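Local coordinates for protein L-ribulose 3-epimerase (Mesorhizobium loti, PDB 3VYL) that probably catalyses the manganese-dependent epimerisation of ketoses at C3, interconverting L-ribulose and L-xylulose with high efficiency, at residues A[101-106]-A[142-147]; A[35-40]-A[61-66]; A[87-92]-A[131-136]; A[2-7]-A[236-241]. All blocks are in the same frame, centred on the assembly; numbering follows the deposited sequence.

Contact 1 of 4, residues A[101-106]-A[142-147]. With MN (manganese (II) ion), chain I.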
loop_
_atom_site.group_PDB
_atom_site.type_symbol
_atom_site.label_atom_id
_atom_site.label_comp_id
_atom_site.label_asym_id
_atom_site.label_seq_id
_atom_site.Cartn_x
_atom_site.Cartn_y
_atom_site.Cartn_z
ATOM N N ARG A 101 -34.604 -2.500 -9.305
ATOM C CA ARG A 101 -34.736 -3.257 -8.060
ATOM C C ARG A 101 -34.198 -2.506 -6.834
ATOM O O ARG A 101 -34.530 -2.850 -5.694
ATOM C CB ARG A 101 -34.085 -4.648 -8.216
ATOM C CG ARG A 101 -33.002 -4.706 -9.293
ATOM C CD ARG A 101 -32.863 -6.084 -9.941
ATOM N NE ARG A 101 -31.908 -7.019 -9.308
ATOM C CZ ARG A 101 -30.858 -6.703 -8.536
ATOM N NH1 ARG A 101 -30.558 -5.441 -8.256
ATOM N NH2 ARG A 101 -30.091 -7.671 -8.040
ATOM N N LYS A 102 -33.396 -1.470 -7.072
ATOM C CA LYS A 102 -32.747 -0.714 -5.987
ATOM C C LYS A 102 -33.075 0.789 -5.951
ATOM O O LYS A 102 -32.943 1.491 -6.961
ATOM C CB LYS A 102 -31.219 -0.866 -6.059
ATOM C CG LYS A 102 -30.697 -2.283 -6.169
ATOM C CD LYS A 102 -29.179 -2.305 -6.197
ATOM C CE LYS A 102 -28.644 -3.731 -6.195
ATOM N NZ LYS A 102 -28.936 -4.463 -4.929
ATOM N N VAL A 103 -33.481 1.267 -4.776
ATOM C CA VAL A 103 -33.460 2.695 -4.453
ATOM C C VAL A 103 -32.294 2.937 -3.489
ATOM O O VAL A 103 -32.289 2.410 -2.370
ATOM C CB VAL A 103 -34.782 3.195 -3.809
ATOM C CG1 VAL A 103 -34.646 4.639 -3.343
ATOM C CG2 VAL A 103 -35.940 3.090 -4.789
ATOM N N ALA A 104 -31.354 3.775 -3.883
ATOM C CA ALA A 104 -30.151 4.042 -3.116
ATOM C C ALA A 104 -29.905 5.531 -2.829
ATOM O O ALA A 104 -30.697 6.347 -3.154
ATOM C CB ALA A 104 -28.964 3.412 -3.808
ATOM N N GLY A 105 -28.804 5.875 -2.194
ATOM C CA GLY A 105 -28.512 7.252 -1.911
ATOM C C GLY A 105 -28.634 7.583 -0.461
ATOM O O GLY A 105 -28.629 6.715 0.362
ATOM N N ILE A 106 -28.713 8.860 -0.154
ATOM C CA ILE A 106 -28.862 9.282 1.213
ATOM C C ILE A 106 -30.312 9.355 1.521
ATOM O O ILE A 106 -31.005 10.210 1.101
ATOM C CB ILE A 106 -28.226 10.647 1.436
ATOM C CG1 ILE A 106 -26.897 10.723 0.725
ATOM C CG2 ILE A 106 -27.950 10.876 2.895
ATOM C CD1 ILE A 106 -26.026 11.772 1.320
ATOM N N VAL A 142 -38.718 -3.686 -4.634
ATOM C CA VAL A 142 -37.469 -2.917 -4.571
ATOM C C VAL A 142 -36.853 -2.879 -3.175
ATOM O O VAL A 142 -37.550 -2.833 -2.163
ATOM C CB VAL A 142 -37.599 -1.460 -5.113
ATOM C CG1 VAL A 142 -38.067 -1.438 -6.568
ATOM C CG2 VAL A 142 -38.481 -0.600 -4.221
ATOM N N THR A 143 -35.528 -2.886 -3.137
ATOM C CA THR A 143 -34.785 -2.822 -1.875
ATOM C C THR A 143 -34.426 -1.375 -1.533
ATOM O O THR A 143 -34.296 -0.540 -2.429
ATOM C CB THR A 143 -33.495 -3.638 -2.000
ATOM O OG1 THR A 143 -32.791 -3.222 -3.184
ATOM C CG2 THR A 143 -33.824 -5.122 -2.116
ATOM N N LEU A 144 -34.301 -1.068 -0.248
ATOM C CA LEU A 144 -33.745 0.223 0.172
ATOM C C LEU A 144 -32.280 0.055 0.608
ATOM O O LEU A 144 -31.972 -0.700 1.541
ATOM C CB LEU A 144 -34.553 0.858 1.314
ATOM C CG LEU A 144 -36.017 1.333 1.235
ATOM C CD1 LEU A 144 -36.399 2.020 2.542
ATOM C CD2 LEU A 144 -36.326 2.238 0.046
ATOM N N ASN A 145 -31.381 0.762 -0.068
ATOM C CA ASN A 145 -29.965 0.733 0.285
ATOM C C ASN A 145 -29.504 2.085 0.793
ATOM O O ASN A 145 -29.430 3.056 0.040
ATOM C CB ASN A 145 -29.121 0.274 -0.901
ATOM C CG ASN A 145 -29.763 -0.871 -1.649
ATOM O OD1 ASN A 145 -30.734 -0.671 -2.382
ATOM N ND2 ASN A 145 -29.239 -2.083 -1.456
ATOM N N LEU A 146 -29.208 2.121 2.087
ATOM C CA LEU A 146 -28.821 3.328 2.797
ATOM C C LEU A 146 -27.383 3.743 2.493
ATOM O O LEU A 146 -26.457 3.026 2.890
ATOM C CB LEU A 146 -28.965 3.066 4.290
ATOM C CG LEU A 146 -30.248 3.482 5.007
ATOM C CD1 LEU A 146 -31.520 3.201 4.218
ATOM C CD2 LEU A 146 -30.285 2.834 6.377
ATOM N N GLU A 147 -27.180 4.873 1.794
ATOM C CA GLU A 147 -25.805 5.317 1.516
ATOM C C GLU A 147 -25.157 5.881 2.753
ATOM O O GLU A 147 -25.732 6.710 3.468
ATOM C CB GLU A 147 -25.648 6.283 0.331
ATOM C CG GLU A 147 -24.203 6.316 -0.186
ATOM C CD GLU A 147 -23.965 7.165 -1.432
ATOM O OE1 GLU A 147 -24.921 7.710 -2.006
ATOM O OE2 GLU A 147 -22.797 7.293 -1.854
HETATM MN MN MN I . -22.081 7.616 -3.801
HETATM O O HOH W 1 -30.084 -4.377 -2.468
HETATM O O HOH W 2 -28.676 6.782 3.587
HETATM O O HOH W 3 -22.719 9.882 -3.524
#
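Val103 and Leu144 pair in register on two adjacent parallel strands of the TIM barrel, 102-104 and 143-147. These strands and helix 120-139 form one beta-alpha-beta unit. The strand axes lie 23° apart. Backbone bonds alternate between the strands. Thr143 N gives to Arg101 O, Val103 N to Thr143 O, and Asn145 N to Val103 O. Beyond the corner at Gly105, Glu147 N reaches Gly105 O at 2.7 Å. The backbone angles of Gly105 themselves call for glycine.

Lys102 and Thr143 lie side by side on one face, with Lys102 CG 3.8 Å from Thr143 OG1. The lysine chain runs extended and bends at its end (chi4 -66°), which places NZ beside a water. That water accepts from Lys102 NZ at 2.7 Å and from Asn145 ND2 at 2.6 Å. It also bonds Thr143 OG1, so one water joins three side chains. Lys102 NZ is further held by Gly203 O and a salt bridge to Asp236. On the other face Val103 CB meets Leu144 CD2 at 4.3 Å.

At the C-terminal end of the pair, Glu147 stretches out and puts OE2 on the manganese at 2.1 Å. Asp180, His206 and Glu241 also bind the metal.

Strands 60-66 and 175-180 flank the pair. Outside it, Val103 rests on Thr91 and Thr95 of helix 78-98, and Leu144 on Leu130, Ala134 and Ala137 of helix 120-139.

Contact 2 of 4, residues A[35-40]-A[61-66]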
loop_
_atom_site.group_PDB
_atom_site.type_symbol
_atom_site.label_atom_id
_atom_site.label_comp_id
_atom_site.label_asym_id
_atom_site.label_seq_id
_atom_site.Cartn_x
_atom_site.Cartn_y
_atom_site.Cartn_z
ATOM N N ILE A 35 -27.421 1.624 -15.444
ATOM C CA ILE A 35 -27.448 3.084 -15.360
ATOM C C ILE A 35 -28.105 3.507 -14.060
ATOM O O ILE A 35 -29.137 2.960 -13.663
ATOM C CB ILE A 35 -28.126 3.760 -16.596
ATOM C CG1 ILE A 35 -27.910 5.289 -16.604
ATOM C CG2 ILE A 35 -29.615 3.439 -16.681
ATOM C CD1 ILE A 35 -26.484 5.729 -16.856
ATOM N N GLU A 36 -27.480 4.459 -13.384
ATOM C CA GLU A 36 -28.037 5.033 -12.176
ATOM C C GLU A 36 -28.532 6.448 -12.462
ATOM O O GLU A 36 -27.784 7.303 -12.954
ATOM C CB GLU A 36 -26.980 5.036 -11.071
ATOM C CG GLU A 36 -27.429 5.543 -9.702
ATOM C CD GLU A 36 -26.354 5.331 -8.654
ATOM O OE1 GLU A 36 -25.421 4.557 -8.950
ATOM O OE2 GLU A 36 -26.428 5.919 -7.551
ATOM N N PHE A 37 -29.777 6.712 -12.132
ATOM C CA PHE A 37 -30.374 8.000 -12.325
ATOM C C PHE A 37 -30.615 8.578 -10.975
ATOM O O PHE A 37 -30.991 7.876 -10.118
ATOM C CB PHE A 37 -31.688 7.849 -13.068
ATOM C CG PHE A 37 -31.534 7.598 -14.534
ATOM C CD1 PHE A 37 -30.922 8.507 -15.330
ATOM C CD2 PHE A 37 -32.019 6.472 -15.096
ATOM C CE1 PHE A 37 -30.772 8.299 -16.655
ATOM C CE2 PHE A 37 -31.893 6.253 -16.421
ATOM C CZ PHE A 37 -31.262 7.164 -17.205
ATOM N N SER A 38 -30.272 9.840 -10.776
ATOM C CA SER A 38 -30.541 10.582 -9.546
ATOM C C SER A 38 -31.932 11.016 -9.148
ATOM O O SER A 38 -32.261 10.995 -7.996
ATOM C CB SER A 38 -29.791 11.876 -9.567
ATOM O OG SER A 38 -30.713 12.941 -9.336
ATOM N N TYR A 39 -32.669 11.600 -10.066
ATOM C CA TYR A 39 -34.109 11.707 -9.955
ATOM C C TYR A 39 -34.695 12.216 -11.244
ATOM O O TYR A 39 -34.120 13.069 -11.876
ATOM C CB TYR A 39 -34.529 12.564 -8.767
ATOM C CG TYR A 39 -35.962 12.365 -8.366
ATOM C CD1 TYR A 39 -36.323 11.402 -7.463
ATOM C CD2 TYR A 39 -36.950 13.139 -8.903
ATOM C CE1 TYR A 39 -37.630 11.227 -7.100
ATOM C CE2 TYR A 39 -38.260 12.970 -8.554
ATOM C CZ TYR A 39 -38.578 12.016 -7.651
ATOM O OH TYR A 39 -39.868 11.860 -7.329
ATOM N N LEU A 40 -35.876 11.737 -11.575
ATOM C CA LEU A 40 -36.544 12.104 -12.791
ATOM C C LEU A 40 -37.981 12.472 -12.503
ATOM O O LEU A 40 -38.681 11.739 -11.845
ATOM C CB LEU A 40 -36.496 10.938 -13.752
ATOM C CG LEU A 40 -35.118 10.498 -14.196
ATOM C CD1 LEU A 40 -35.230 9.237 -15.003
ATOM C CD2 LEU A 40 -34.479 11.548 -15.049
ATOM N N VAL A 61 -31.238 -0.718 -14.052
ATOM C CA VAL A 61 -31.387 0.652 -13.583
ATOM C C VAL A 61 -31.494 0.710 -12.056
ATOM O O VAL A 61 -32.136 -0.126 -11.427
ATOM C CB VAL A 61 -32.562 1.390 -14.309
ATOM C CG1 VAL A 61 -33.904 0.694 -14.074
ATOM C CG2 VAL A 61 -32.629 2.869 -13.923
ATOM N N ALA A 62 -30.820 1.687 -11.465
ATOM C CA ALA A 62 -31.000 1.983 -10.052
ATOM C C ALA A 62 -31.306 3.469 -9.922
ATOM O O ALA A 62 -30.901 4.265 -10.767
ATOM C CB ALA A 62 -29.752 1.622 -9.275
ATOM N N ILE A 63 -32.038 3.842 -8.886
ATOM C CA ILE A 63 -32.237 5.248 -8.600
ATOM C C ILE A 63 -31.632 5.614 -7.236
ATOM O O ILE A 63 -31.878 4.943 -6.218
ATOM C CB ILE A 63 -33.729 5.661 -8.661
ATOM C CG1 ILE A 63 -34.412 5.134 -9.932
ATOM C CG2 ILE A 63 -33.873 7.177 -8.539
ATOM C CD1 ILE A 63 -34.015 5.816 -11.228
ATOM N N SER A 64 -30.833 6.678 -7.234
ATOM C CA SER A 64 -30.255 7.210 -6.016
ATOM C C SER A 64 -30.670 8.651 -5.889
ATOM O O SER A 64 -30.713 9.373 -6.881
ATOM C CB SER A 64 -28.733 7.144 -6.080
ATOM O OG SER A 64 -28.235 8.030 -7.072
ATOM N N ILE A 65 -30.960 9.073 -4.665
ATOM C CA ILE A 65 -31.232 10.478 -4.377
ATOM C C ILE A 65 -30.530 10.855 -3.077
ATOM O O ILE A 65 -29.970 9.991 -2.383
ATOM C CB ILE A 65 -32.748 10.759 -4.227
ATOM C CG1 ILE A 65 -33.327 9.999 -3.030
ATOM C CG2 ILE A 65 -33.503 10.405 -5.500
ATOM C CD1 ILE A 65 -34.634 10.564 -2.523
ATOM N N GLY A 66 -30.560 12.148 -2.756
ATOM C CA GLY A 66 -30.155 12.640 -1.448
ATOM C C GLY A 66 -31.280 13.508 -0.944
ATOM O O GLY A 66 -31.622 14.491 -1.590
#
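Ile35, Phe37, Ala62 and Ser64 carry the backbone hydrogen bonds between strands 34-37 and 60-66. Ala62 N gives to Ile35 O at 3.0 Å, Phe37 N to Ala62 O at 3.0 Å, and Ser64 N to Phe37 O at 3.1 Å.

Ser64 OG donates to Glu36 OE2 at 2.8 Å, on the lone pair turned away from the other carboxylate oxygen. Glu36 CG stands anti to the backbone N (chi1 -177°), and the extended chain carries the carboxylate to Ser64. Glu36 OE1 accepts from Tyr204 OH and His206 NE2. His206 is a manganese ligand, so Glu36 is second-shell to the metal. An alanine in place of Glu36 would probably leave Ser64 OG without its acceptor and His206 NE2 without this partner.

The strands are neighbours in the TIM barrel, joined through helix 47-57 as a beta-alpha-beta unit.

Apolar contacts lie on the opposite face. Val61 CG2 sits at the edge of the Phe37 ring, 3.8 Å from CD2, and the two side chains cross at about a right angle. Ile63 CD1 meets Phe37 CB at 3.6 Å. Within 35-40, Ile35 CG1 and Leu40 CD1 lie above opposite faces of this ring, both offset toward the rim.

Contact 3 of 4, residues A[87-92]-A[131-136]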
loop_
_atom_site.group_PDB
_atom_site.type_symbol
_atom_site.label_atom_id
_atom_site.label_comp_id
_atom_site.label_asym_id
_atom_site.label_seq_id
_atom_site.Cartn_x
_atom_site.Cartn_y
_atom_site.Cartn_z
ATOM N N ILE A 87 -41.256 12.062 -0.681
ATOM C CA ILE A 87 -40.196 11.991 -1.695
ATOM C C ILE A 87 -39.735 10.537 -1.857
ATOM O O ILE A 87 -39.534 10.062 -2.982
ATOM C CB ILE A 87 -38.999 12.916 -1.379
ATOM C CG1 ILE A 87 -39.388 14.382 -1.611
ATOM C CG2 ILE A 87 -37.796 12.560 -2.255
ATOM C CD1 ILE A 87 -38.570 15.375 -0.817
ATOM N N LEU A 88 -39.590 9.842 -0.728
ATOM C CA LEU A 88 -39.231 8.425 -0.718
ATOM C C LEU A 88 -40.227 7.563 -1.500
ATOM O O LEU A 88 -39.826 6.796 -2.394
ATOM C CB LEU A 88 -39.094 7.930 0.724
ATOM C CG LEU A 88 -37.711 7.775 1.372
ATOM C CD1 LEU A 88 -36.643 8.668 0.759
ATOM C CD2 LEU A 88 -37.820 8.014 2.868
ATOM N N ASN A 89 -41.516 7.712 -1.174
ATOM C CA ASN A 89 -42.596 6.955 -1.819
ATOM C C ASN A 89 -42.638 7.170 -3.330
ATOM O O ASN A 89 -42.883 6.231 -4.098
ATOM C CB ASN A 89 -43.952 7.301 -1.204
ATOM C CG ASN A 89 -44.155 6.686 0.171
ATOM O OD1 ASN A 89 -43.734 5.558 0.440
ATOM N ND2 ASN A 89 -44.824 7.423 1.048
ATOM N N GLN A 90 -42.381 8.406 -3.749
ATOM C CA GLN A 90 -42.387 8.742 -5.164
ATOM C C GLN A 90 -41.203 8.095 -5.878
ATOM O O GLN A 90 -41.356 7.518 -6.951
ATOM C CB GLN A 90 -42.382 10.260 -5.336
ATOM C CG GLN A 90 -43.043 10.745 -6.618
ATOM C CD GLN A 90 -43.206 12.257 -6.657
ATOM O OE1 GLN A 90 -43.216 12.924 -5.615
ATOM N NE2 GLN A 90 -43.335 12.807 -7.863
ATOM N N THR A 91 -40.029 8.173 -5.257
ATOM C CA THR A 91 -38.800 7.580 -5.796
ATOM C C THR A 91 -38.922 6.066 -5.995
ATOM O O THR A 91 -38.395 5.509 -6.964
ATOM C CB THR A 91 -37.587 7.892 -4.889
ATOM O OG1 THR A 91 -37.565 9.293 -4.587
ATOM C CG2 THR A 91 -36.268 7.503 -5.571
ATOM N N ILE A 92 -39.615 5.414 -5.062
ATOM C CA ILE A 92 -39.886 3.983 -5.157
ATOM C C ILE A 92 -40.703 3.678 -6.419
ATOM O O ILE A 92 -40.261 2.900 -7.280
ATOM C CB ILE A 92 -40.588 3.460 -3.895
ATOM C CG1 ILE A 92 -39.627 3.522 -2.704
ATOM C CG2 ILE A 92 -41.089 2.043 -4.118
ATOM C CD1 ILE A 92 -40.253 3.180 -1.370
ATOM N N ALA A 131 -38.176 2.032 8.486
ATOM C CA ALA A 131 -38.847 0.754 8.744
ATOM C C ALA A 131 -40.172 0.642 7.970
ATOM O O ALA A 131 -40.496 -0.425 7.441
ATOM C CB ALA A 131 -39.083 0.566 10.239
ATOM N N LYS A 132 -40.919 1.745 7.895
ATOM C CA LYS A 132 -42.207 1.754 7.199
ATOM C C LYS A 132 -42.065 1.858 5.684
ATOM O O LYS A 132 -42.751 1.155 4.933
ATOM C CB LYS A 132 -43.098 2.883 7.715
ATOM C CG LYS A 132 -43.623 2.656 9.123
ATOM C CD LYS A 132 -44.993 3.295 9.306
ATOM C CE LYS A 132 -44.926 4.811 9.424
ATOM N NZ LYS A 132 -44.191 5.247 10.647
ATOM N N VAL A 133 -41.173 2.736 5.239
ATOM C CA VAL A 133 -40.989 2.988 3.819
ATOM C C VAL A 133 -40.406 1.754 3.131
ATOM O O VAL A 133 -40.586 1.558 1.918
ATOM C CB VAL A 133 -40.101 4.226 3.600
ATOM C CG1 VAL A 133 -39.971 4.551 2.121
ATOM C CG2 VAL A 133 -40.670 5.419 4.357
ATOM N N ALA A 134 -39.726 0.917 3.917
ATOM C CA ALA A 134 -39.185 -0.359 3.437
ATOM C C ALA A 134 -40.287 -1.343 3.053
ATOM O O ALA A 134 -40.155 -2.083 2.069
ATOM C CB ALA A 134 -38.265 -0.970 4.482
ATOM N N GLU A 135 -41.371 -1.347 3.827
ATOM C CA GLU A 135 -42.544 -2.158 3.483
ATOM C C GLU A 135 -43.138 -1.727 2.146
ATOM O O GLU A 135 -43.435 -2.577 1.296
ATOM C CB GLU A 135 -43.607 -2.133 4.590
ATOM C CG GLU A 135 -43.171 -2.735 5.925
ATOM C CD GLU A 135 -42.439 -4.067 5.781
ATOM O OE1 GLU A 135 -42.920 -4.961 5.035
ATOM O OE2 GLU A 135 -41.374 -4.221 6.423
ATOM N N THR A 136 -43.284 -0.411 1.955
ATOM C CA THR A 136 -43.765 0.139 0.687
ATOM C C THR A 136 -42.851 -0.329 -0.431
ATOM O O THR A 136 -43.317 -0.743 -1.498
ATOM C CB THR A 136 -43.779 1.680 0.692
ATOM O OG1 THR A 136 -44.720 2.157 1.658
ATOM C CG2 THR A 136 -44.145 2.228 -0.686
#
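Val133 packs against Leu88 and Ile92 where segments 87-92 and 131-136 of helices 78-98 and 120-139 run nearly parallel, their axes 10.2 Å apart and inclined by 23°. The two segments share no hydrogen bond. Side chains make the contact, apart from the Val133 carbonyl oxygen.

Val133 is the central residue. Its CG1 stands anti to the backbone N (chi1 -177°) and touches two residues one helical turn apart. Leu88 CB lies 3.8 Å from Val133 CG1. Ile92 CD1 lies 3.8 Å from the same methyl. The Leu88 and Val133 side chains cross at about a right angle, and Leu88 CD2 also nears Val133 CG2. Ile92 is extended to its tip (chi2 173°), and CD1 also meets the Val133 carbonyl oxygen at 3.7 Å.

A second, more polar patch lies beside the first. Asn89 reaches across with its amide end, and OD1 comes within 3.5 Å of Thr136 CG2. The side chains cross at about a right angle. Ile92 CD1 touches the same threonine methyl at 4.1 Å.

Within the first helix, Thr91 OG1 gives a hydrogen bond of 2.7 Å to Ile87 O. It comes from above the carbonyl plane, while Thr91 N reaches that oxygen from the opposite face.

Both helices belong to the outer layer of the barrel. Ile87 and Thr91 touch Ile65 of strand 60-66, and Thr91 also meets Ile63. Towards helix 120-139 the contact continues through Leu88 on Leu130 and Ile92 on Ala137.

Contact 4 of 4, residues A[2-7]-A[236-241]. With MN (manganese (II) ion), chain I.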
loop_
_atom_site.group_PDB
_atom_site.type_symbol
_atom_site.label_atom_id
_atom_site.label_comp_id
_atom_site.label_asym_id
_atom_site.label_seq_id
_atom_site.Cartn_x
_atom_site.Cartn_y
_atom_site.Cartn_z
ATOM N N ALA A 2 -24.916 -9.851 -11.504
ATOM C CA ALA A 2 -24.594 -8.501 -11.146
ATOM C C ALA A 2 -24.196 -7.613 -12.295
ATOM O O ALA A 2 -23.646 -8.043 -13.280
ATOM C CB ALA A 2 -23.542 -8.515 -10.102
ATOM N N ARG A 3 -24.448 -6.337 -12.095
ATOM C CA ARG A 3 -24.242 -5.339 -13.093
ATOM C C ARG A 3 -23.130 -4.468 -12.694
ATOM O O ARG A 3 -22.851 -4.345 -11.567
ATOM C CB ARG A 3 -25.503 -4.524 -13.255
ATOM C CG ARG A 3 -26.390 -5.103 -14.314
ATOM C CD ARG A 3 -25.472 -5.951 -15.140
ATOM N NE ARG A 3 -25.952 -6.189 -16.470
ATOM C CZ ARG A 3 -26.287 -7.380 -16.926
ATOM N NH1 ARG A 3 -26.220 -8.439 -16.145
ATOM N NH2 ARG A 3 -26.688 -7.504 -18.170
ATOM N N ILE A 4 -22.437 -3.921 -13.651
ATOM C CA ILE A 4 -21.468 -2.918 -13.371
ATOM C C ILE A 4 -22.041 -1.684 -13.967
ATOM O O ILE A 4 -22.252 -1.587 -15.136
ATOM C CB ILE A 4 -20.132 -3.255 -13.990
ATOM C CG1 ILE A 4 -19.650 -4.551 -13.401
ATOM C CG2 ILE A 4 -19.111 -2.215 -13.655
ATOM C CD1 ILE A 4 -18.174 -4.705 -13.450
ATOM N N GLY A 5 -22.335 -0.750 -13.112
ATOM C CA GLY A 5 -22.996 0.467 -13.554
ATOM C C GLY A 5 -22.156 1.727 -13.580
ATOM O O GLY A 5 -20.953 1.714 -13.310
ATOM N N ILE A 6 -22.824 2.826 -13.906
ATOM C CA ILE A 6 -22.229 4.156 -13.954
ATOM C C ILE A 6 -23.355 5.149 -13.644
ATOM O O ILE A 6 -24.506 4.923 -14.007
ATOM C CB ILE A 6 -21.577 4.418 -15.335
ATOM C CG1 ILE A 6 -20.785 5.734 -15.342
ATOM C CG2 ILE A 6 -22.615 4.370 -16.455
ATOM C CD1 ILE A 6 -19.930 5.939 -16.577
ATOM N N HIS A 7 -23.031 6.230 -12.948
ATOM C CA HIS A 7 -24.019 7.247 -12.609
ATOM C C HIS A 7 -24.292 8.128 -13.797
ATOM O O HIS A 7 -23.364 8.585 -14.463
ATOM C CB HIS A 7 -23.534 8.083 -11.438
ATOM C CG HIS A 7 -24.633 8.843 -10.743
ATOM N ND1 HIS A 7 -24.981 8.603 -9.464
ATOM C CD2 HIS A 7 -25.480 9.850 -11.201
ATOM C CE1 HIS A 7 -25.997 9.416 -9.117
ATOM N NE2 HIS A 7 -26.301 10.178 -10.184
ATOM N N ASP A 236 -23.511 -8.615 -6.126
ATOM C CA ASP A 236 -24.530 -7.630 -6.466
ATOM C C ASP A 236 -23.924 -6.477 -7.266
ATOM O O ASP A 236 -22.743 -6.507 -7.622
ATOM C CB ASP A 236 -25.244 -7.131 -5.201
ATOM C CG ASP A 236 -26.744 -6.971 -5.400
ATOM O OD1 ASP A 236 -27.173 -6.539 -6.497
ATOM O OD2 ASP A 236 -27.500 -7.277 -4.458
ATOM N N ASP A 237 -24.739 -5.472 -7.566
ATOM C CA ASP A 237 -24.325 -4.378 -8.446
ATOM C C ASP A 237 -23.340 -3.406 -7.786
ATOM O O ASP A 237 -23.352 -3.199 -6.563
ATOM C CB ASP A 237 -25.544 -3.589 -8.943
ATOM C CG ASP A 237 -26.565 -4.453 -9.666
ATOM O OD1 ASP A 237 -26.179 -5.378 -10.420
ATOM O OD2 ASP A 237 -27.770 -4.176 -9.490
ATOM N N LEU A 238 -22.491 -2.811 -8.618
ATOM C CA LEU A 238 -21.670 -1.692 -8.188
ATOM C C LEU A 238 -21.482 -0.721 -9.339
ATOM O O LEU A 238 -21.446 -1.133 -10.505
ATOM C CB LEU A 238 -20.322 -2.160 -7.628
ATOM C CG LEU A 238 -19.400 -3.053 -8.449
ATOM C CD1 LEU A 238 -18.559 -2.230 -9.412
ATOM C CD2 LEU A 238 -18.503 -3.808 -7.483
ATOM N N SER A 239 -21.355 0.563 -9.020
ATOM C CA SER A 239 -21.273 1.565 -10.074
ATOM C C SER A 239 -20.175 2.575 -9.896
ATOM O O SER A 239 -19.840 2.949 -8.777
ATOM C CB SER A 239 -22.600 2.290 -10.221
ATOM O OG SER A 239 -23.510 1.409 -10.823
ATOM N N PHE A 240 -19.642 3.016 -11.028
ATOM C CA PHE A 240 -18.645 4.065 -11.085
ATOM C C PHE A 240 -19.292 5.429 -10.883
ATOM O O PHE A 240 -20.367 5.689 -11.412
ATOM C CB PHE A 240 -17.936 4.002 -12.434
ATOM C CG PHE A 240 -16.997 5.142 -12.686
ATOM C CD1 PHE A 240 -15.990 5.463 -11.764
ATOM C CD2 PHE A 240 -17.094 5.881 -13.856
ATOM C CE1 PHE A 240 -15.109 6.499 -12.009
ATOM C CE2 PHE A 240 -16.219 6.924 -14.098
ATOM C CZ PHE A 240 -15.222 7.228 -13.176
ATOM N N GLU A 241 -18.620 6.298 -10.133
ATOM C CA GLU A 241 -19.155 7.611 -9.746
ATOM C C GLU A 241 -18.032 8.663 -9.852
ATOM O O GLU A 241 -16.946 8.489 -9.302
ATOM C CB GLU A 241 -19.706 7.535 -8.312
ATOM C CG GLU A 241 -20.723 8.596 -7.913
ATOM C CD GLU A 241 -21.134 8.529 -6.437
ATOM O OE1 GLU A 241 -22.019 9.304 -6.028
ATOM O OE2 GLU A 241 -20.596 7.722 -5.660
HETATM MN MN MN I . -22.081 7.616 -3.801
HETATM O O HOH W 3 -22.719 9.882 -3.524
#
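Gly5 and Ser239 pair where the first strand of the barrel, 4-7, meets the last, 238-240. This parallel pairing closes the sheet.

Gly5 N gives to Leu238 O at 2.8 Å, and His7 N to Phe240 O. Phe240 N reaches Gly5 O from above the carbonyl plane, 46° out of it. The bond from Leu238 N to Arg3 O is weak. Gly5 CA and Ser239 CA are 4.0 Å apart, and a side chain at Gly5 would run into Ser239 OG. That hydroxyl is bonded to Tyr204 OH.

At Arg3 the partner is a side chain: Asp237 OD1 accepts from Arg3 N at 2.6 Å. An alanine at Asp237 would probably leave Arg3 N without this acceptor.

On the outer face Ile6 and Phe240 lie side by side, with Ile6 CD1 at the ring edge, 3.9 Å from Phe240 CD2. Both touch helix 266-292.

Glu241 CG is anti to the backbone N (chi1 -159°), and the extended chain carries the carboxylate to the manganese, OE2 at 2.4 Å and OE1 more distant at 2.8 Å. OE1 also accepts from a metal-bound water. A metal site at the C-terminal ends of the strands is characteristic of xylose isomerase-like TIM barrels.

Overall arrangement
Contacts 1, 2 and 4 are strand pairings of one closed sheet, and contact 3 joins two helices outside it. Contacts 1 and 2 are adjacent, centres 9 Å apart, and Ala104 N probably bonds Ile63 O at 2.7 Å. Contacts 2 and 4 adjoin through neighbouring strands 34-37 and 4-7, where Glu36 N probably bonds Ile6 O at 3.1 Å. Contacts 1 and 4 face each other across the barrel, centres 13 Å apart. Both supply a glutamate to the manganese, and the Glu36 side chain of contact 2 lies about 6 Å from it. Contact 3 packs on contact 1, with Ile92 CG2 3.7 Å from Val142 CG2, but its centre is 22 Å from contact 4's.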